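Local coordinates for tyrosine-protein kinase receptor torso (Bombyx mori, PDB 5AOQ) that binds the prothoracicotropic hormone PTTH through its extracellular fibronectin type III domains and probably signals as a receptor tyrosine kinase to start metamorphosis, at residues W82-L87 with I96-I101; E117-S122 with W134-I139; V64-K69 with D186-I191; K69-F74 with F107-T112. All blocks are in the same frame, centred on the assembly; numbering follows the deposited sequence.

Contact 1. Residues W82-L87 with I96-I101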
# COMPACT_ATOMS: atom_id res chain seq x y z
N TRP A 82 8.42 -17.24 -21.88
CA TRP A 82 8.25 -16.92 -20.47
C TRP A 82 8.61 -18.13 -19.63
O TRP A 82 8.54 -19.26 -20.12
CB TRP A 82 6.81 -16.49 -20.17
CG TRP A 82 6.55 -15.03 -20.34
CD1 TRP A 82 6.24 -14.38 -21.49
CD2 TRP A 82 6.57 -14.04 -19.30
NE1 TRP A 82 6.07 -13.04 -21.24
CE2 TRP A 82 6.26 -12.81 -19.90
CE3 TRP A 82 6.81 -14.08 -17.93
CZ2 TRP A 82 6.20 -11.62 -19.18
CZ3 TRP A 82 6.75 -12.90 -17.21
CH2 TRP A 82 6.44 -11.69 -17.83
N GLN A 83 8.99 -17.91 -18.38
CA GLN A 83 9.25 -19.02 -17.47
C GLN A 83 8.52 -18.85 -16.14
O GLN A 83 8.58 -17.78 -15.53
CB GLN A 83 10.75 -19.17 -17.22
CG GLN A 83 11.57 -19.41 -18.48
CD GLN A 83 13.03 -19.69 -18.18
OE1 GLN A 83 13.92 -19.04 -18.74
NE2 GLN A 83 13.28 -20.66 -17.31
N LEU A 84 7.84 -19.91 -15.72
CA LEU A 84 7.13 -19.93 -14.44
C LEU A 84 7.86 -20.81 -13.44
O LEU A 84 8.32 -21.91 -13.78
CB LEU A 84 5.69 -20.43 -14.63
CG LEU A 84 4.88 -20.68 -13.35
CD1 LEU A 84 4.72 -19.41 -12.54
CD2 LEU A 84 3.53 -21.27 -13.71
N PHE A 85 7.97 -20.32 -12.21
CA PHE A 85 8.64 -21.04 -11.14
C PHE A 85 7.78 -21.09 -9.89
O PHE A 85 7.13 -20.10 -9.55
CB PHE A 85 9.98 -20.39 -10.82
CG PHE A 85 10.90 -20.34 -12.00
CD1 PHE A 85 10.76 -19.35 -12.95
CD2 PHE A 85 11.89 -21.29 -12.16
CE1 PHE A 85 11.60 -19.30 -14.04
CE2 PHE A 85 12.73 -21.25 -13.25
CZ PHE A 85 12.58 -20.26 -14.19
N ILE A 86 7.78 -22.23 -9.21
CA ILE A 86 7.02 -22.40 -7.97
C ILE A 86 7.82 -23.12 -6.89
O ILE A 86 8.73 -23.90 -7.20
CB ILE A 86 5.72 -23.18 -8.22
CG1 ILE A 86 6.03 -24.57 -8.79
CG2 ILE A 86 4.80 -22.40 -9.16
CD1 ILE A 86 4.84 -25.48 -8.90
N LEU A 87 7.47 -22.84 -5.64
CA LEU A 87 8.05 -23.53 -4.48
C LEU A 87 7.04 -24.51 -3.89
O LEU A 87 5.91 -24.13 -3.59
CB LEU A 87 8.48 -22.52 -3.41
CG LEU A 87 9.63 -21.57 -3.74
CD1 LEU A 87 9.87 -20.62 -2.58
CD2 LEU A 87 10.90 -22.34 -4.08
N ILE A 96 0.52 -21.05 -3.01
CA ILE A 96 1.85 -21.46 -3.43
C ILE A 96 2.73 -20.28 -3.85
O ILE A 96 2.34 -19.49 -4.71
CB ILE A 96 1.76 -22.44 -4.61
CG1 ILE A 96 0.81 -23.59 -4.28
CG2 ILE A 96 3.14 -23.00 -4.95
CD1 ILE A 96 0.39 -24.39 -5.48
N PRO A 97 3.93 -20.16 -3.24
CA PRO A 97 4.87 -19.13 -3.71
C PRO A 97 5.28 -19.39 -5.15
O PRO A 97 5.53 -20.54 -5.52
CB PRO A 97 6.06 -19.28 -2.76
CG PRO A 97 5.51 -19.94 -1.55
CD PRO A 97 4.43 -20.85 -2.04
N PHE A 98 5.37 -18.33 -5.95
CA PHE A 98 5.74 -18.47 -7.35
C PHE A 98 6.38 -17.21 -7.91
O PHE A 98 6.30 -16.14 -7.31
CB PHE A 98 4.52 -18.83 -8.19
CG PHE A 98 3.62 -17.66 -8.47
CD1 PHE A 98 2.66 -17.27 -7.55
CD2 PHE A 98 3.74 -16.94 -9.65
CE1 PHE A 98 1.83 -16.19 -7.80
CE2 PHE A 98 2.92 -15.86 -9.90
CZ PHE A 98 1.96 -15.48 -8.97
N THR A 99 7.02 -17.34 -9.07
CA THR A 99 7.55 -16.19 -9.79
C THR A 99 7.62 -16.46 -11.29
O THR A 99 7.85 -17.59 -11.72
CB THR A 99 8.95 -15.79 -9.28
OG1 THR A 99 9.37 -14.59 -9.94
CG2 THR A 99 9.97 -16.89 -9.54
N LEU A 100 7.41 -15.40 -12.07
CA LEU A 100 7.42 -15.47 -13.52
C LEU A 100 8.59 -14.72 -14.13
O LEU A 100 8.63 -13.49 -14.12
CB LEU A 100 6.11 -14.91 -14.08
CG LEU A 100 4.91 -15.86 -13.99
CD1 LEU A 100 3.64 -15.08 -14.21
CD2 LEU A 100 5.04 -16.95 -15.04
N ILE A 101 9.56 -15.46 -14.66
CA ILE A 101 10.70 -14.85 -15.32
C ILE A 101 10.36 -14.50 -16.77
O ILE A 101 9.99 -15.36 -17.57
CB ILE A 101 11.95 -15.77 -15.28
CG1 ILE A 101 12.46 -15.86 -13.84
CG2 ILE A 101 13.04 -15.25 -16.23
CD1 ILE A 101 13.76 -16.63 -13.67

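Contact 2. Residues E117-S122 with W134-I139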
# COMPACT_ATOMS: atom_id res chain seq x y z
N GLU A 117 10.94 -26.44 4.38
CA GLU A 117 11.60 -26.97 3.20
C GLU A 117 10.68 -26.83 2.00
O GLU A 117 9.49 -27.13 2.08
CB GLU A 117 11.99 -28.44 3.39
CG GLU A 117 13.34 -28.66 4.05
CD GLU A 117 13.88 -30.06 3.81
OE1 GLU A 117 13.08 -30.96 3.46
OE2 GLU A 117 15.10 -30.26 3.97
N TYR A 118 11.24 -26.37 0.89
CA TYR A 118 10.49 -26.27 -0.36
C TYR A 118 11.27 -26.94 -1.49
O TYR A 118 12.47 -27.19 -1.36
CB TYR A 118 10.22 -24.81 -0.73
CG TYR A 118 9.30 -24.09 0.23
CD1 TYR A 118 7.92 -24.12 0.06
CD2 TYR A 118 9.81 -23.37 1.30
CE1 TYR A 118 7.08 -23.46 0.93
CE2 TYR A 118 8.98 -22.70 2.18
CZ TYR A 118 7.61 -22.75 1.99
OH TYR A 118 6.78 -22.09 2.86
N GLN A 119 10.57 -27.24 -2.58
CA GLN A 119 11.23 -27.69 -3.80
C GLN A 119 10.84 -26.80 -4.96
O GLN A 119 9.66 -26.52 -5.17
CB GLN A 119 10.89 -29.14 -4.11
CG GLN A 119 11.70 -29.72 -5.25
CD GLN A 119 11.39 -31.17 -5.53
OE1 GLN A 119 10.32 -31.66 -5.19
NE2 GLN A 119 12.34 -31.87 -6.14
N ILE A 120 11.84 -26.35 -5.71
CA ILE A 120 11.60 -25.48 -6.86
C ILE A 120 11.13 -26.30 -8.05
O ILE A 120 11.67 -27.37 -8.32
CB ILE A 120 12.87 -24.70 -7.25
CG1 ILE A 120 13.47 -24.00 -6.03
CG2 ILE A 120 12.55 -23.69 -8.35
CD1 ILE A 120 14.84 -23.38 -6.28
N TRP A 121 10.11 -25.80 -8.74
CA TRP A 121 9.65 -26.41 -9.98
C TRP A 121 9.48 -25.34 -11.05
O TRP A 121 8.87 -24.29 -10.80
CB TRP A 121 8.35 -27.18 -9.77
CG TRP A 121 8.51 -28.42 -8.96
CD1 TRP A 121 8.53 -28.52 -7.60
CD2 TRP A 121 8.68 -29.76 -9.46
NE1 TRP A 121 8.69 -29.83 -7.22
CE2 TRP A 121 8.79 -30.61 -8.34
CE3 TRP A 121 8.75 -30.31 -10.74
CZ2 TRP A 121 8.97 -31.99 -8.47
CZ3 TRP A 121 8.92 -31.68 -10.87
CH2 TRP A 121 9.03 -32.50 -9.74
N SER A 122 10.01 -25.61 -12.24
CA SER A 122 10.05 -24.64 -13.33
C SER A 122 9.22 -25.07 -14.54
O SER A 122 9.00 -26.26 -14.76
CB SER A 122 11.50 -24.40 -13.77
OG SER A 122 12.07 -25.56 -14.34
N TRP A 134 6.06 -29.95 -15.79
CA TRP A 134 6.97 -29.44 -14.76
C TRP A 134 8.31 -30.15 -14.77
O TRP A 134 8.39 -31.35 -15.05
CB TRP A 134 6.32 -29.57 -13.38
CG TRP A 134 5.15 -28.66 -13.19
CD1 TRP A 134 3.83 -28.99 -13.33
CD2 TRP A 134 5.18 -27.28 -12.82
NE1 TRP A 134 3.04 -27.89 -13.07
CE2 TRP A 134 3.84 -26.83 -12.76
CE3 TRP A 134 6.21 -26.38 -12.53
CZ2 TRP A 134 3.51 -25.52 -12.42
CZ3 TRP A 134 5.88 -25.08 -12.21
CH2 TRP A 134 4.54 -24.66 -12.15
N MET A 135 9.37 -29.41 -14.45
CA MET A 135 10.72 -29.96 -14.36
C MET A 135 11.22 -29.87 -12.92
O MET A 135 11.17 -28.81 -12.30
CB MET A 135 11.67 -29.23 -15.31
CG MET A 135 11.25 -29.32 -16.77
SD MET A 135 12.49 -28.67 -17.90
CE MET A 135 11.65 -28.88 -19.46
N GLU A 136 11.72 -30.99 -12.41
CA GLU A 136 12.14 -31.09 -11.02
C GLU A 136 13.40 -30.27 -10.77
O GLU A 136 14.40 -30.42 -11.47
CB GLU A 136 12.37 -32.55 -10.66
CG GLU A 136 12.47 -32.83 -9.17
CD GLU A 136 12.46 -34.31 -8.85
OE1 GLU A 136 12.61 -35.12 -9.79
OE2 GLU A 136 12.30 -34.67 -7.66
N GLY A 137 13.34 -29.41 -9.75
CA GLY A 137 14.45 -28.55 -9.40
C GLY A 137 15.13 -29.00 -8.12
O GLY A 137 14.94 -30.13 -7.69
N PRO A 138 15.92 -28.11 -7.51
CA PRO A 138 16.62 -28.44 -6.26
C PRO A 138 15.77 -28.19 -5.02
O PRO A 138 14.66 -27.67 -5.13
CB PRO A 138 17.85 -27.52 -6.29
CG PRO A 138 17.49 -26.39 -7.24
CD PRO A 138 16.20 -26.72 -7.92
N ILE A 139 16.31 -28.55 -3.86
CA ILE A 139 15.59 -28.43 -2.60
C ILE A 139 16.08 -27.21 -1.82
O ILE A 139 17.25 -26.85 -1.89
CB ILE A 139 15.75 -29.69 -1.73
CG1 ILE A 139 15.40 -30.95 -2.54
CG2 ILE A 139 14.86 -29.62 -0.49
CD1 ILE A 139 16.59 -31.58 -3.25

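Contact 3. Residues V64-K69 with D186-I191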
# COMPACT_ATOMS: atom_id res chain seq x y z
N VAL A 64 20.12 -22.34 -7.66
CA VAL A 64 19.98 -21.42 -6.53
C VAL A 64 21.29 -20.67 -6.31
O VAL A 64 22.31 -21.27 -5.96
CB VAL A 64 19.60 -22.17 -5.23
CG1 VAL A 64 19.47 -21.19 -4.07
CG2 VAL A 64 18.31 -22.95 -5.43
N ARG A 65 21.26 -19.36 -6.52
CA ARG A 65 22.43 -18.52 -6.32
C ARG A 65 22.47 -17.94 -4.91
O ARG A 65 23.53 -17.90 -4.28
CB ARG A 65 22.47 -17.39 -7.36
CG ARG A 65 22.58 -17.88 -8.80
CD ARG A 65 23.83 -18.71 -9.02
NE ARG A 65 24.02 -19.08 -10.42
CZ ARG A 65 25.02 -19.83 -10.86
NH1 ARG A 65 25.93 -20.31 -10.02
NH2 ARG A 65 25.12 -20.12 -12.15
N CYS A 66 21.32 -17.48 -4.43
CA CYS A 66 21.24 -16.92 -3.08
C CYS A 66 19.95 -17.32 -2.38
O CYS A 66 18.97 -17.69 -3.03
CB CYS A 66 21.32 -15.39 -3.13
SG CYS A 66 22.76 -14.72 -4.01
N GLN A 67 19.97 -17.28 -1.05
CA GLN A 67 18.74 -17.39 -0.28
C GLN A 67 18.89 -16.68 1.06
O GLN A 67 19.87 -16.87 1.77
CB GLN A 67 18.33 -18.86 -0.05
CG GLN A 67 19.26 -19.68 0.86
CD GLN A 67 18.61 -20.97 1.33
OE1 GLN A 67 17.40 -21.15 1.21
NE2 GLN A 67 19.42 -21.86 1.89
N SER A 68 17.92 -15.82 1.37
CA SER A 68 17.81 -15.24 2.69
C SER A 68 16.72 -15.99 3.42
O SER A 68 15.92 -16.69 2.79
CB SER A 68 17.50 -13.74 2.62
OG SER A 68 16.17 -13.51 2.18
N LYS A 69 16.67 -15.88 4.74
CA LYS A 69 15.68 -16.61 5.52
C LYS A 69 14.25 -16.12 5.27
O LYS A 69 13.32 -16.54 5.95
CB LYS A 69 16.03 -16.54 7.01
CG LYS A 69 17.29 -17.33 7.38
CD LYS A 69 17.10 -18.83 7.15
CE LYS A 69 18.34 -19.63 7.51
NZ LYS A 69 18.14 -21.09 7.29
N ASP A 186 28.80 -17.10 -4.15
CA ASP A 186 27.35 -16.96 -4.08
C ASP A 186 26.93 -15.83 -3.14
O ASP A 186 26.63 -16.07 -1.97
CB ASP A 186 26.72 -18.27 -3.61
CG ASP A 186 26.92 -19.40 -4.61
OD1 ASP A 186 26.95 -19.12 -5.83
OD2 ASP A 186 27.03 -20.56 -4.17
N LEU A 187 26.88 -14.60 -3.66
CA LEU A 187 26.50 -13.44 -2.87
C LEU A 187 25.60 -12.47 -3.63
O LEU A 187 25.98 -11.93 -4.67
CB LEU A 187 27.74 -12.69 -2.38
CG LEU A 187 28.27 -13.08 -0.99
CD1 LEU A 187 29.26 -14.24 -1.08
CD2 LEU A 187 28.91 -11.88 -0.32
N CYS A 188 24.40 -12.25 -3.10
CA CYS A 188 23.49 -11.21 -3.58
C CYS A 188 23.46 -10.09 -2.54
O CYS A 188 23.96 -10.27 -1.43
CB CYS A 188 22.09 -11.77 -3.81
SG CYS A 188 22.00 -13.12 -5.01
N PHE A 189 22.87 -8.94 -2.88
CA PHE A 189 22.82 -7.82 -1.94
C PHE A 189 21.55 -6.98 -2.03
O PHE A 189 20.86 -6.97 -3.05
CB PHE A 189 24.04 -6.91 -2.16
CG PHE A 189 25.36 -7.60 -2.00
CD1 PHE A 189 25.84 -7.93 -0.74
CD2 PHE A 189 26.12 -7.94 -3.11
CE1 PHE A 189 27.05 -8.58 -0.60
CE2 PHE A 189 27.33 -8.58 -2.97
CZ PHE A 189 27.80 -8.90 -1.71
N ASP A 190 21.25 -6.29 -0.93
CA ASP A 190 20.14 -5.33 -0.86
C ASP A 190 20.64 -3.98 -0.35
O ASP A 190 21.21 -3.90 0.73
CB ASP A 190 19.02 -5.85 0.04
CG ASP A 190 18.27 -7.01 -0.58
OD1 ASP A 190 18.79 -8.15 -0.53
OD2 ASP A 190 17.17 -6.79 -1.12
N ILE A 191 20.40 -2.93 -1.13
CA ILE A 191 20.97 -1.61 -0.85
C ILE A 191 19.90 -0.58 -0.54
O ILE A 191 18.88 -0.50 -1.22
CB ILE A 191 21.81 -1.10 -2.04
CG1 ILE A 191 22.86 -2.13 -2.44
CG2 ILE A 191 22.45 0.25 -1.70
CD1 ILE A 191 22.35 -3.15 -3.44

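Contact 4. Residues K69-F74 with F107-T112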
# COMPACT_ATOMS: atom_id res chain seq x y z
N LYS A 69 16.67 -15.88 4.74
CA LYS A 69 15.68 -16.61 5.52
C LYS A 69 14.25 -16.12 5.27
O LYS A 69 13.32 -16.54 5.95
CB LYS A 69 16.03 -16.54 7.01
CG LYS A 69 17.29 -17.33 7.38
CD LYS A 69 17.10 -18.83 7.15
CE LYS A 69 18.34 -19.63 7.51
NZ LYS A 69 18.14 -21.09 7.29
N ASN A 70 14.09 -15.22 4.29
CA ASN A 70 12.77 -14.80 3.85
C ASN A 70 12.63 -14.79 2.32
O ASN A 70 11.62 -14.33 1.79
CB ASN A 70 12.46 -13.41 4.40
CG ASN A 70 11.01 -13.26 4.85
OD1 ASN A 70 10.11 -13.85 4.27
ND2 ASN A 70 10.80 -12.45 5.89
N SER A 71 13.63 -15.31 1.60
CA SER A 71 13.59 -15.34 0.13
C SER A 71 14.64 -16.25 -0.52
O SER A 71 15.57 -16.71 0.13
CB SER A 71 13.74 -13.92 -0.42
OG SER A 71 15.04 -13.41 -0.17
N ILE A 72 14.49 -16.47 -1.83
CA ILE A 72 15.45 -17.23 -2.64
C ILE A 72 15.66 -16.55 -3.98
O ILE A 72 14.70 -16.19 -4.65
CB ILE A 72 15.01 -18.69 -2.91
CG1 ILE A 72 14.93 -19.50 -1.62
CG2 ILE A 72 15.98 -19.39 -3.87
CD1 ILE A 72 13.58 -19.48 -0.98
N ARG A 73 16.92 -16.38 -4.38
CA ARG A 73 17.25 -15.81 -5.69
C ARG A 73 18.03 -16.80 -6.54
O ARG A 73 19.08 -17.29 -6.14
CB ARG A 73 18.04 -14.52 -5.51
CG ARG A 73 17.24 -13.46 -4.81
CD ARG A 73 18.07 -12.24 -4.49
NE ARG A 73 17.37 -11.37 -3.55
CZ ARG A 73 17.87 -10.25 -3.06
NH1 ARG A 73 19.08 -9.85 -3.40
NH2 ARG A 73 17.15 -9.53 -2.21
N PHE A 74 17.49 -17.09 -7.73
CA PHE A 74 18.05 -18.12 -8.60
C PHE A 74 18.32 -17.62 -10.02
O PHE A 74 17.83 -16.55 -10.42
CB PHE A 74 17.10 -19.32 -8.66
CG PHE A 74 15.71 -18.96 -9.09
CD1 PHE A 74 15.37 -18.94 -10.43
CD2 PHE A 74 14.74 -18.63 -8.16
CE1 PHE A 74 14.09 -18.60 -10.83
CE2 PHE A 74 13.47 -18.29 -8.55
CZ PHE A 74 13.14 -18.28 -9.89
N PHE A 107 17.61 -14.07 -14.25
CA PHE A 107 17.58 -14.06 -12.79
C PHE A 107 16.16 -13.92 -12.26
O PHE A 107 15.35 -13.18 -12.83
CB PHE A 107 18.46 -12.94 -12.25
CG PHE A 107 19.93 -13.23 -12.33
CD1 PHE A 107 20.52 -14.10 -11.43
CD2 PHE A 107 20.72 -12.65 -13.31
CE1 PHE A 107 21.87 -14.38 -11.50
CE2 PHE A 107 22.07 -12.93 -13.38
CZ PHE A 107 22.65 -13.79 -12.48
N GLY A 108 15.86 -14.63 -11.17
CA GLY A 108 14.54 -14.56 -10.57
C GLY A 108 14.56 -14.74 -9.06
O GLY A 108 15.55 -15.21 -8.50
N GLU A 109 13.46 -14.38 -8.42
CA GLU A 109 13.34 -14.47 -6.96
C GLU A 109 12.01 -15.09 -6.51
O GLU A 109 10.96 -14.86 -7.11
CB GLU A 109 13.49 -13.08 -6.33
CG GLU A 109 13.46 -13.09 -4.81
CD GLU A 109 13.57 -11.70 -4.21
OE1 GLU A 109 13.30 -10.72 -4.93
OE2 GLU A 109 13.93 -11.59 -3.02
N LEU A 110 12.09 -15.87 -5.44
CA LEU A 110 10.93 -16.51 -4.82
C LEU A 110 10.90 -16.23 -3.32
O LEU A 110 11.90 -16.43 -2.63
CB LEU A 110 10.96 -18.02 -5.06
CG LEU A 110 10.53 -18.49 -6.45
CD1 LEU A 110 11.09 -19.87 -6.75
CD2 LEU A 110 9.01 -18.50 -6.54
N ILE A 111 9.75 -15.78 -2.82
CA ILE A 111 9.62 -15.39 -1.42
C ILE A 111 9.24 -16.60 -0.57
O ILE A 111 8.49 -17.46 -1.03
CB ILE A 111 8.58 -14.27 -1.24
CG1 ILE A 111 8.98 -13.02 -2.04
CG2 ILE A 111 8.43 -13.89 0.23
CD1 ILE A 111 8.48 -13.01 -3.47
N THR A 112 9.76 -16.65 0.65
CA THR A 112 9.47 -17.74 1.57
C THR A 112 8.67 -17.30 2.78
O THR A 112 8.84 -16.19 3.29
CB THR A 112 10.77 -18.41 2.06
OG1 THR A 112 11.49 -18.94 0.94
CG2 THR A 112 10.49 -19.53 3.05

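Contact 1. Residues W82-L87 with I96-I101
Strands 83-87 and 98-101 pair as an antiparallel beta-hairpin in the first fibronectin type III domain of the Torso ectodomain, their axes 4.6 Å apart and 162° from parallel. Gln-83 and Ile-101 form one hydrogen-bonded pair and Phe-85 and Thr-99 the next; in the latter, Phe-85 N lies 2.8 Å from Thr-99 O, nearly along the C=O axis. Beyond the regular pairs, Leu-87 N still donates to Pro-97 O, from above the carbonyl plane.

Phe-85 can be followed outward. Its CB rests 3.7 Å from Thr-99 CG2, and CG stands anti to the carbonyl carbon (chi1 -59°). CD1 then passes Thr-99 O, which lies at the ring edge in the ring plane. Further out, CE1 reaches Ile-101 CD1 at 3.5 Å, and CZ touches the same methyl more loosely. The ring of Phe-74, from the domain's other sheet, meets this one with planes at about 45°, which places the Phe-85 face of the hairpin in the sandwich interior.

Leu-84 and Ile-86 occupy the opposite face together with Phe-98 and Leu-100, on the side where helices 20-23 and 27-38 pack. Leu-84 CD1 lies 3.5 Å from Leu-100 CD2, the two side chains crossing obliquely. At the hairpin's open end, the indole of Trp-82 crosses Leu-100 at about a right angle, and its CZ3 sits 3.8 Å from Leu-100 CB.

Contact 2. Residues E117-S122 with W134-I139
The indole of Trp-121, with CG anti to the carbonyl carbon, lies along Glu-136 and points the same way. Glu-136 CA sits over one ring face, 3.6 Å from the centroid of the six-membered ring of Trp-121 and 24° off its normal, which defines a CH-pi contact. Glu-136 then runs outward in an extended chain, CG anti to its backbone N (chi1 -165°). Its CB meets Trp-121 CH2 at 3.5 Å, and its carboxylate lies nearly parallel to the indole.

Gln-119 is extended too, and its NE2 donates to the anti lone pair of Glu-136 OE2 at 3.2 Å, close to its own amide plane. That carboxylate oxygen also forms a salt bridge with Arg-15, while Gln-119 OE1 and Trp-121 NE1 are bound by the backbone of Tyr-16, so the N-terminal segment fixes these polar ends.

Segments 117-122 and 134-139 pair as an antiparallel hairpin of the first fibronectin type III domain, interrupted by a beta bulge: the register slips by one residue between the Gln-119/Ile-139 and Trp-121/Glu-136 pairs. At the slip, Ile-120 N donates to Pro-138 O at 3.2 Å almost along the C=O axis, whereas the return bond from Gly-137 N to Ile-120 O is weak and bent to 123°. The indole of Trp-134 brings CE3 to 3.6 Å from Trp-121 CB, and its CZ3 edge meets Trp-121 O.

Contact 3. Residues V64-K69 with D186-I191
Cys-66 turns its CB toward the facing segment and overlaps Cys-188 sulfur to sulfur, the SG of Cys-66 lying 2.0 Å from the SG of Cys-188 in a disulfide bond. Each SG stands anti to its own carbonyl carbon and beside its backbone N (chi1 -54° for Cys-66, -59° for Cys-188), and the torsion about the S-S bond is 86°, close to a right angle. Cys-66 SG also comes to 3.6 Å from Leu-187 C, so the bridge lies against the backbone just ahead of Cys-188.

This covalent link joins strand 63-68 of the first fibronectin type III domain to the segment leading into strand 189-195 of the second, which is involved in binding the PTTH dimer. On the first-domain side, Arg-65 and Cys-66 both face Arg-73 in a classic beta bulge, an irregularity in the strand at the point where Cys-66 reaches across.

Asp-186 lies beside the bridge, its CB 3.3 Å from Arg-65 O; residues 186-188 are poorly ordered, so this approach is only approximate. The Asp-186 carboxylate stands near the edge of the Arg-65 guanidinium, but Arg-65 NH1 and Asp-186 OD1 are 4.5 Å apart, beyond a salt bridge; Arg-65 instead pairs through NE with Glu-75. Two residues past Cys-188 comes Asp-190, implicated in PTTH binding.

Contact 4. Residues K69-F74 with F107-T112
The guanidinium of Arg-73 and the carboxylate of Glu-109 meet alongside one another, both chains extended and pointing the same way from a non-hydrogen-bonded pair of strands 71-74 and 107-111. Arg-73 NE lies 3.5 Å from Glu-109 OE2, a weak hydrogen bond within a salt bridge; the oxygen approaches the guanidinium edge while the two planes stand 83° apart. The stronger partners are in the second fibronectin type III domain: Arg-73 NH2 forms a salt bridge with Asp-190 and Glu-109 OE1 with Lys-204, another residue implicated in PTTH binding. Glu-109 also packs on Glu-28 of a PTTH chain. Alternating charges probably steady each group.

Backbone pairing sets this row in place. Ile-72 N donates to Leu-110 O and Leu-110 N returns to Ile-72 O, each at 2.7 Å, while Phe-74 and Gly-108 form the next hydrogen-bonded pair.

On the other face, Phe-74 takes the crowded position between its backbone N and carbonyl carbon (chi1 56°), which folds its ring over Gly-108. Gly-108 CA sits 4.2 Å from the ring centroid of Phe-74, 18° off the normal, and Phe-74 CE2 reaches Leu-110 CD1 at 3.4 Å.

Strand 71-75 is the middle of the three-stranded antiparallel sheet in the first fibronectin type III domain's beta-sandwich. Phe-74 packs on strand 98-101 of the other sheet; oppositely, Arg-73 turns to strand 189-195 and Glu-109 to strand 198-205.

How the contacts relate
Contacts 1 and 2 are neighbouring hairpins of one four-stranded sheet, joined through strands 83-88 and 118-124, where Ile-86 O probably accepts a hydrogen bond from Trp-121 N. Contact 4 belongs to the facing three-stranded sheet and is buried, whereas contacts 1, 2 and 3 are partly buried; Phe-74 and Leu-110 pack against Thr-99 and Ile-101 of contact 1, closing the apolar core of the first domain. Contact 2 mixes aromatic packing with polar side-chain bonds. Contact 3 differs in kind: small, without strand pairing, and covalent, it ties the two domains together, and the charged face of contact 4 reaches across the same domain boundary.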